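Local coordinates for nitrate transport protein (Xanthomonas axonopodis pv. citri, PDB 3KSX), which probably captures alkanesulfonates in the periplasm for delivery to an ABC importer, and is seen here with the sulfonate buffer MOPS bound, at residues A[131-136]-A[178-183]; A[41-46]-A[251-256]. All coordinates share one frame; numbering follows the deposited sequence.

Contact 1: A[131-136]-A[178-183]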
ATOM      1  N   GLY A 131     -23.659   5.616   9.479  1.00 26.65           N
ATOM      2  CA  GLY A 131     -23.753   5.575  10.927  1.00 24.64           C
ATOM      3  C   GLY A 131     -22.980   4.492  11.629  1.00 26.58           C
ATOM      4  O   GLY A 131     -23.056   4.369  12.883  1.00 27.16           O
ATOM      5  N   LYS A 132     -22.138   3.775  10.893  1.00 24.39           N
ATOM      6  CA  LYS A 132     -21.400   2.644  11.444  1.00 26.13           C
ATOM      7  C   LYS A 132     -19.911   2.986  11.718  1.00 25.90           C
ATOM      8  O   LYS A 132     -19.364   3.919  11.129  1.00 26.19           O
ATOM      9  CB  LYS A 132     -21.461   1.461  10.494  1.00 26.53           C
ATOM     10  CG  LYS A 132     -22.840   1.017  10.082  1.00 28.83           C
ATOM     11  CD  LYS A 132     -23.584   0.434  11.205  1.00 34.85           C
ATOM     12  CE  LYS A 132     -24.887  -0.053  10.626  1.00 38.15           C
ATOM     13  NZ  LYS A 132     -26.005   0.321  11.484  1.00 43.45           N
ATOM     14  N   ARG A 133     -19.300   2.185  12.590  1.00 25.02           N
ATOM     15  CA  ARG A 133     -17.916   2.331  13.045  1.00 24.41           C
ATOM     16  C   ARG A 133     -17.082   1.495  12.104  1.00 24.16           C
ATOM     17  O   ARG A 133     -17.246   0.292  12.033  1.00 24.72           O
ATOM     18  CB  ARG A 133     -17.792   1.758  14.440  1.00 23.39           C
ATOM     19  CG  ARG A 133     -18.354   2.654  15.445  1.00 28.28           C
ATOM     20  CD  ARG A 133     -18.039   2.134  16.794  1.00 35.97           C
ATOM     21  NE  ARG A 133     -18.444   3.228  17.662  1.00 39.58           N
ATOM     22  CZ  ARG A 133     -17.948   3.487  18.864  1.00 42.05           C
ATOM     23  NH1 ARG A 133     -16.993   2.711  19.398  1.00 36.61           N
ATOM     24  NH2 ARG A 133     -18.422   4.547  19.526  1.00 40.60           N
ATOM     25  N   ILE A 134     -16.238   2.182  11.354  1.00 24.11           N
ATOM     26  CA  ILE A 134     -15.405   1.551  10.329  1.00 22.04           C
ATOM     27  C   ILE A 134     -13.922   1.729  10.654  1.00 22.89           C
ATOM     28  O   ILE A 134     -13.427   2.877  10.717  1.00 23.29           O
ATOM     29  CB  ILE A 134     -15.724   2.144   8.973  1.00 21.17           C
ATOM     30  CG1 ILE A 134     -17.258   2.220   8.726  1.00 21.66           C
ATOM     31  CG2 ILE A 134     -14.996   1.407   7.876  1.00 21.09           C
ATOM     32  CD1 ILE A 134     -17.561   2.691   7.298  1.00 22.32           C
ATOM     33  N   ALA A 135     -13.211   0.629  10.855  1.00 20.93           N
ATOM     34  CA  ALA A 135     -11.767   0.574  11.149  1.00 19.28           C
ATOM     35  C   ALA A 135     -10.981   0.728   9.836  1.00 20.80           C
ATOM     36  O   ALA A 135     -11.322   0.099   8.808  1.00 20.51           O
ATOM     37  CB  ALA A 135     -11.422  -0.823  11.708  1.00 21.36           C
ATOM     38  N   PHE A 136      -9.919   1.515   9.868  1.00 20.18           N
ATOM     39  CA  PHE A 136      -8.935   1.537   8.725  1.00 20.06           C
ATOM     40  C   PHE A 136      -7.713   2.289   9.155  1.00 20.87           C
ATOM     41  O   PHE A 136      -7.765   3.069  10.112  1.00 22.97           O
ATOM     42  CB  PHE A 136      -9.469   2.218   7.411  1.00 19.10           C
ATOM     43  CG  PHE A 136     -10.053   3.629   7.623  1.00 20.69           C
ATOM     44  CD1 PHE A 136      -9.277   4.781   7.273  1.00 20.84           C
ATOM     45  CD2 PHE A 136     -11.332   3.825   8.139  1.00 20.55           C
ATOM     46  CE1 PHE A 136      -9.790   6.045   7.430  1.00 21.63           C
ATOM     47  CE2 PHE A 136     -11.879   5.143   8.308  1.00 25.41           C
ATOM     48  CZ  PHE A 136     -11.060   6.232   7.972  1.00 20.16           C
ATOM     49  N   GLN A 178     -15.920  -5.154  17.862  1.00 25.52           N
ATOM     50  CA  GLN A 178     -15.897  -3.684  18.122  1.00 27.06           C
ATOM     51  C   GLN A 178     -16.073  -2.812  16.827  1.00 27.16           C
ATOM     52  O   GLN A 178     -16.157  -1.601  16.907  1.00 28.17           O
ATOM     53  CB  GLN A 178     -14.564  -3.320  18.763  1.00 27.06           C
ATOM     54  CG  GLN A 178     -14.327  -4.055  20.120  1.00 30.49           C
ATOM     55  CD  GLN A 178     -12.977  -3.844  20.674  1.00 33.43           C
ATOM     56  OE1 GLN A 178     -11.955  -4.195  20.049  1.00 35.12           O
ATOM     57  NE2 GLN A 178     -12.934  -3.331  21.903  1.00 35.62           N
ATOM     58  N   VAL A 179     -16.050  -3.433  15.659  1.00 27.74           N
ATOM     59  CA  VAL A 179     -16.172  -2.638  14.434  1.00 28.91           C
ATOM     60  C   VAL A 179     -17.256  -3.229  13.509  1.00 28.33           C
ATOM     61  O   VAL A 179     -17.530  -4.440  13.496  1.00 28.34           O
ATOM     62  CB  VAL A 179     -14.822  -2.541  13.662  1.00 30.15           C
ATOM     63  CG1 VAL A 179     -13.656  -2.351  14.595  1.00 33.28           C
ATOM     64  CG2 VAL A 179     -14.618  -3.788  12.953  1.00 27.22           C
ATOM     65  N   ASP A 180     -17.881  -2.357  12.737  1.00 27.39           N
ATOM     66  CA  ASP A 180     -18.972  -2.774  11.883  1.00 25.48           C
ATOM     67  C   ASP A 180     -18.408  -3.144  10.538  1.00 25.22           C
ATOM     68  O   ASP A 180     -18.978  -4.010   9.837  1.00 22.96           O
ATOM     69  CB  ASP A 180     -19.988  -1.605  11.794  1.00 26.53           C
ATOM     70  CG  ASP A 180     -20.667  -1.300  13.138  1.00 28.59           C
ATOM     71  OD1 ASP A 180     -21.307  -2.194  13.746  1.00 35.19           O
ATOM     72  OD2 ASP A 180     -20.674  -0.147  13.568  1.00 26.65           O
ATOM     73  N   ALA A 181     -17.281  -2.495  10.144  1.00 22.98           N
ATOM     74  CA  ALA A 181     -16.697  -2.827   8.806  1.00 22.98           C
ATOM     75  C   ALA A 181     -15.217  -2.493   8.876  1.00 22.38           C
ATOM     76  O   ALA A 181     -14.830  -1.806   9.758  1.00 22.75           O
ATOM     77  CB  ALA A 181     -17.400  -2.009   7.718  1.00 21.50           C
ATOM     78  N   TRP A 182     -14.378  -3.024   7.985  1.00 22.55           N
ATOM     79  CA  TRP A 182     -12.961  -2.767   8.117  1.00 19.39           C
ATOM     80  C   TRP A 182     -12.494  -2.520   6.704  1.00 19.35           C
ATOM     81  O   TRP A 182     -12.771  -3.396   5.860  1.00 18.65           O
ATOM     82  CB  TRP A 182     -12.308  -4.018   8.750  1.00 19.84           C
ATOM     83  CG  TRP A 182     -10.788  -3.957   8.905  1.00 18.32           C
ATOM     84  CD1 TRP A 182      -9.978  -2.806   8.943  1.00 20.22           C
ATOM     85  CD2 TRP A 182      -9.951  -5.047   9.123  1.00 22.86           C
ATOM     86  NE1 TRP A 182      -8.647  -3.178   9.118  1.00 19.52           N
ATOM     87  CE2 TRP A 182      -8.627  -4.567   9.232  1.00 19.72           C
ATOM     88  CE3 TRP A 182     -10.184  -6.449   9.204  1.00 23.52           C
ATOM     89  CZ2 TRP A 182      -7.536  -5.439   9.427  1.00 21.39           C
ATOM     90  CZ3 TRP A 182      -9.072  -7.317   9.442  1.00 22.67           C
ATOM     91  CH2 TRP A 182      -7.790  -6.802   9.518  1.00 19.89           C
ATOM     92  N   ALA A 183     -11.925  -1.345   6.405  1.00 19.80           N
ATOM     93  CA  ALA A 183     -11.380  -1.168   5.026  1.00 18.19           C
ATOM     94  C   ALA A 183      -9.891  -1.596   5.157  1.00 21.10           C
ATOM     95  O   ALA A 183      -9.146  -1.041   5.971  1.00 20.13           O
ATOM     96  CB  ALA A 183     -11.507   0.181   4.535  1.00 20.67           C
TER
HETATM   97  O   HOH W   1     -16.275   0.071  18.882  1.00 41.51           O
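A135 CB sits above the plane of the W182 indole at its CD1 corner, 3.7 Å from CD1, and also meets V179 CG1. W182 swings its ring away from its own N (chi1 177°), which sets CD1 3.2 Å from A135 O, an atom lying in the ring plane at the edge. On the other face of the sheet, I134 CG2 touches A181 CB at 4.2 Å. Farther along, F136 CB lies beside A183 CB, while the F136 ring meets those of H143 and Y164. The backbones run parallel: A135 N donates to A181 O, and A135 O receives A183 N at 2.9 Å. At the start of the pairing R133 O takes two N-H groups, a firm bond from D180 N (2.8 Å) and a weak one from A181 N. The carboxylate of D180 returns the grip, its OD2 accepting R133 N at 2.9 Å through the anti lone pair in a nearly straight bond (173°). The K132 chain crosses D180 at about a right angle, CB and CD against the carboxylate. K132 NZ and the R133 guanidinium stay apart from this carboxylate, and R133 NH1 instead reaches Q178 O through a water. Strands 133-136 and 181-185 are adjacent parallel strands in the five-stranded mixed sheet of one lobe, an alpha/beta architecture characteristic of periplasmic binding proteins.

Contact 2: A[41-46]-A[251-256]; sequences SLVLAK and KTLAQV
V43 and L253 cross obliquely where the two helices come closest, V43 CG1 resting 3.7 Å from L253 CD2. V43 points toward the opposite helix, and its CG1, anti to the backbone N (chi1 175°), touches two residues one turn apart: L253, and V256 through its CG1 at 3.8 Å. The V43 and V256 side chains run antiparallel past one another, touching by one methyl each. L44 starts out across the line to the partner, but its branch end reaches it. It stands at about a right angle to L253, with CG 4.0 Å from L253 CD2, and sends CD2 across to T252 CG2 at 3.7 Å. T252 offers its methyl here, while its OG1 bonds to G248 O within its own helix; no hydrogen bond joins the two segments. The axes of the two segments pass 10.4 Å apart, nearly perpendicular (88°), and meet over a small apolar patch. Helix 225-244 also touches helix 40-48, L241 meeting L44, and L235 and A238 meeting A45, while L42 and K46 rest on Y35 of strand 30-36. Helix 246-257 therefore packs across helix 40-48, which in turn lies against a strand of the other five-stranded sheet.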
ATOM      1  N   SER A  41       5.661  -9.220  -3.465  1.00 35.98           N
ATOM      2  CA  SER A  41       6.878  -9.106  -4.293  1.00 36.43           C
ATOM      3  C   SER A  41       8.127  -8.661  -3.497  1.00 35.35           C
ATOM      4  O   SER A  41       9.235  -9.172  -3.742  1.00 32.97           O
ATOM      5  CB  SER A  41       6.642  -8.250  -5.523  1.00 35.99           C
ATOM      6  OG  SER A  41       6.760  -6.901  -5.199  1.00 38.56           O
ATOM      7  N   LEU A  42       7.930  -7.783  -2.492  1.00 34.58           N
ATOM      8  CA  LEU A  42       9.081  -7.275  -1.729  1.00 34.18           C
ATOM      9  C   LEU A  42       9.557  -8.313  -0.764  1.00 33.03           C
ATOM     10  O   LEU A  42      10.768  -8.424  -0.492  1.00 31.97           O
ATOM     11  CB  LEU A  42       8.722  -5.988  -0.995  1.00 34.33           C
ATOM     12  CG  LEU A  42       8.236  -4.853  -1.920  1.00 36.70           C
ATOM     13  CD1 LEU A  42       8.167  -3.565  -1.179  1.00 34.35           C
ATOM     14  CD2 LEU A  42       9.157  -4.725  -3.110  1.00 39.32           C
ATOM     15  N   VAL A  43       8.597  -9.042  -0.184  1.00 34.02           N
ATOM     16  CA  VAL A  43       8.900 -10.244   0.612  1.00 34.74           C
ATOM     17  C   VAL A  43       9.759 -11.214  -0.213  1.00 35.24           C
ATOM     18  O   VAL A  43      10.790 -11.711   0.299  1.00 34.65           O
ATOM     19  CB  VAL A  43       7.589 -10.951   1.246  1.00 33.83           C
ATOM     20  CG1 VAL A  43       7.937 -12.248   1.951  1.00 36.68           C
ATOM     21  CG2 VAL A  43       6.846 -10.000   2.231  1.00 35.94           C
ATOM     22  N   LEU A  44       9.387 -11.473  -1.478  1.00 34.19           N
ATOM     23  CA  LEU A  44      10.218 -12.346  -2.315  1.00 34.57           C
ATOM     24  C   LEU A  44      11.574 -11.748  -2.608  1.00 34.34           C
ATOM     25  O   LEU A  44      12.568 -12.460  -2.528  1.00 35.39           O
ATOM     26  CB  LEU A  44       9.543 -12.749  -3.619  1.00 32.98           C
ATOM     27  CG  LEU A  44       8.440 -13.751  -3.315  1.00 34.55           C
ATOM     28  CD1 LEU A  44       7.742 -14.005  -4.579  1.00 38.81           C
ATOM     29  CD2 LEU A  44       8.931 -15.065  -2.643  1.00 37.87           C
ATOM     30  N   ALA A  45      11.612 -10.469  -2.971  1.00 33.60           N
ATOM     31  CA  ALA A  45      12.899  -9.793  -3.140  1.00 33.55           C
ATOM     32  C   ALA A  45      13.776  -9.928  -1.912  1.00 32.44           C
ATOM     33  O   ALA A  45      14.938 -10.244  -2.031  1.00 34.51           O
ATOM     34  CB  ALA A  45      12.729  -8.319  -3.573  1.00 34.29           C
ATOM     35  N   LYS A  46      13.213  -9.685  -0.738  1.00 33.14           N
ATOM     36  CA  LYS A  46      13.921  -9.856   0.514  1.00 34.32           C
ATOM     37  C   LYS A  46      14.444 -11.305   0.643  1.00 35.16           C
ATOM     38  O   LYS A  46      15.646 -11.515   0.821  1.00 34.90           O
ATOM     39  CB  LYS A  46      13.057  -9.414   1.707  1.00 33.97           C
ATOM     40  CG  LYS A  46      13.754  -9.487   3.054  1.00 35.29           C
ATOM     41  CD  LYS A  46      12.907  -8.867   4.183  1.00 33.97           C
ATOM     42  CE  LYS A  46      13.595  -9.123   5.530  1.00 36.13           C
ATOM     43  NZ  LYS A  46      14.169 -10.501   5.651  1.00 41.52           N
ATOM     44  N   LYS A 251       4.647 -21.235  -1.844  1.00 42.95           N
ATOM     45  CA  LYS A 251       5.151 -21.972  -0.677  1.00 44.35           C
ATOM     46  C   LYS A 251       6.056 -21.085   0.145  1.00 43.74           C
ATOM     47  O   LYS A 251       6.005 -21.165   1.367  1.00 44.05           O
ATOM     48  CB  LYS A 251       5.807 -23.329  -1.012  1.00 46.24           C
ATOM     49  CG  LYS A 251       7.160 -23.230  -1.711  1.00 51.12           C
ATOM     50  CD  LYS A 251       8.389 -23.358  -0.762  1.00 55.39           C
ATOM     51  CE  LYS A 251       9.697 -22.765  -1.420  1.00 58.67           C
ATOM     52  NZ  LYS A 251       9.849 -22.826  -2.950  1.00 56.80           N
ATOM     53  N   THR A 252       6.842 -20.211  -0.503  1.00 41.95           N
ATOM     54  CA  THR A 252       7.755 -19.283   0.206  1.00 40.41           C
ATOM     55  C   THR A 252       7.026 -18.251   1.010  1.00 40.10           C
ATOM     56  O   THR A 252       7.349 -18.060   2.175  1.00 38.86           O
ATOM     57  CB  THR A 252       8.759 -18.561  -0.744  1.00 41.12           C
ATOM     58  OG1 THR A 252       9.554 -19.548  -1.421  1.00 38.07           O
ATOM     59  CG2 THR A 252       9.653 -17.568   0.030  1.00 40.96           C
ATOM     60  N   LEU A 253       6.069 -17.568   0.367  1.00 39.14           N
ATOM     61  CA  LEU A 253       5.164 -16.640   1.029  1.00 38.49           C
ATOM     62  C   LEU A 253       4.375 -17.285   2.176  1.00 39.29           C
ATOM     63  O   LEU A 253       4.209 -16.654   3.223  1.00 39.13           O
ATOM     64  CB  LEU A 253       4.221 -15.973   0.015  1.00 36.87           C
ATOM     65  CG  LEU A 253       4.967 -15.162  -1.059  1.00 37.42           C
ATOM     66  CD1 LEU A 253       4.077 -14.805  -2.274  1.00 32.30           C
ATOM     67  CD2 LEU A 253       5.624 -13.914  -0.413  1.00 35.47           C
ATOM     68  N   ALA A 254       3.881 -18.513   1.961  1.00 39.94           N
ATOM     69  CA  ALA A 254       3.209 -19.262   2.999  1.00 41.71           C
ATOM     70  C   ALA A 254       4.199 -19.434   4.183  1.00 43.95           C
ATOM     71  O   ALA A 254       3.889 -19.095   5.334  1.00 44.35           O
ATOM     72  CB  ALA A 254       2.732 -20.629   2.440  1.00 40.67           C
ATOM     73  N   GLN A 255       5.410 -19.887   3.853  1.00 45.75           N
ATOM     74  CA  GLN A 255       6.459 -20.188   4.823  1.00 47.73           C
ATOM     75  C   GLN A 255       6.760 -18.984   5.667  1.00 48.00           C
ATOM     76  O   GLN A 255       6.821 -19.080   6.896  1.00 49.42           O
ATOM     77  CB  GLN A 255       7.716 -20.590   4.086  1.00 47.76           C
ATOM     78  CG  GLN A 255       8.620 -21.490   4.863  1.00 52.54           C
ATOM     79  CD  GLN A 255       9.422 -22.385   3.930  1.00 59.18           C
ATOM     80  OE1 GLN A 255       8.842 -23.180   3.163  1.00 61.48           O
ATOM     81  NE2 GLN A 255      10.766 -22.257   3.973  1.00 60.54           N
ATOM     82  N   VAL A 256       6.954 -17.851   4.995  1.00 47.90           N
ATOM     83  CA  VAL A 256       7.350 -16.609   5.640  1.00 47.96           C
ATOM     84  C   VAL A 256       6.214 -15.993   6.442  1.00 48.22           C
ATOM     85  O   VAL A 256       6.366 -15.700   7.618  1.00 48.59           O
ATOM     86  CB  VAL A 256       7.895 -15.598   4.600  1.00 48.64           C
ATOM     87  CG1 VAL A 256       7.969 -14.217   5.184  1.00 48.20           C
ATOM     88  CG2 VAL A 256       9.267 -16.071   4.071  1.00 47.90           C
TER

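In the fold
Both contacts are largely buried, but they belong to different layers and different sheets. Contact 1 joins two neighbouring strands inside one sheet, so main-chain hydrogen bonds carry it, and only its outer end becomes polar and partly exposed. Contact 2 lies between helices, one of which borders the other sheet through strand 30-36; it relies on aliphatic packing alone and buries about half as much surface, 221 against 455 Å². The centres of contact 1 and contact 2 are 30 Å apart. Nearest atoms of the two are about 17 Å apart, without touching. Contact 1 lies within the span of chain between the two segments of contact 2, which are 205 residues apart in sequence.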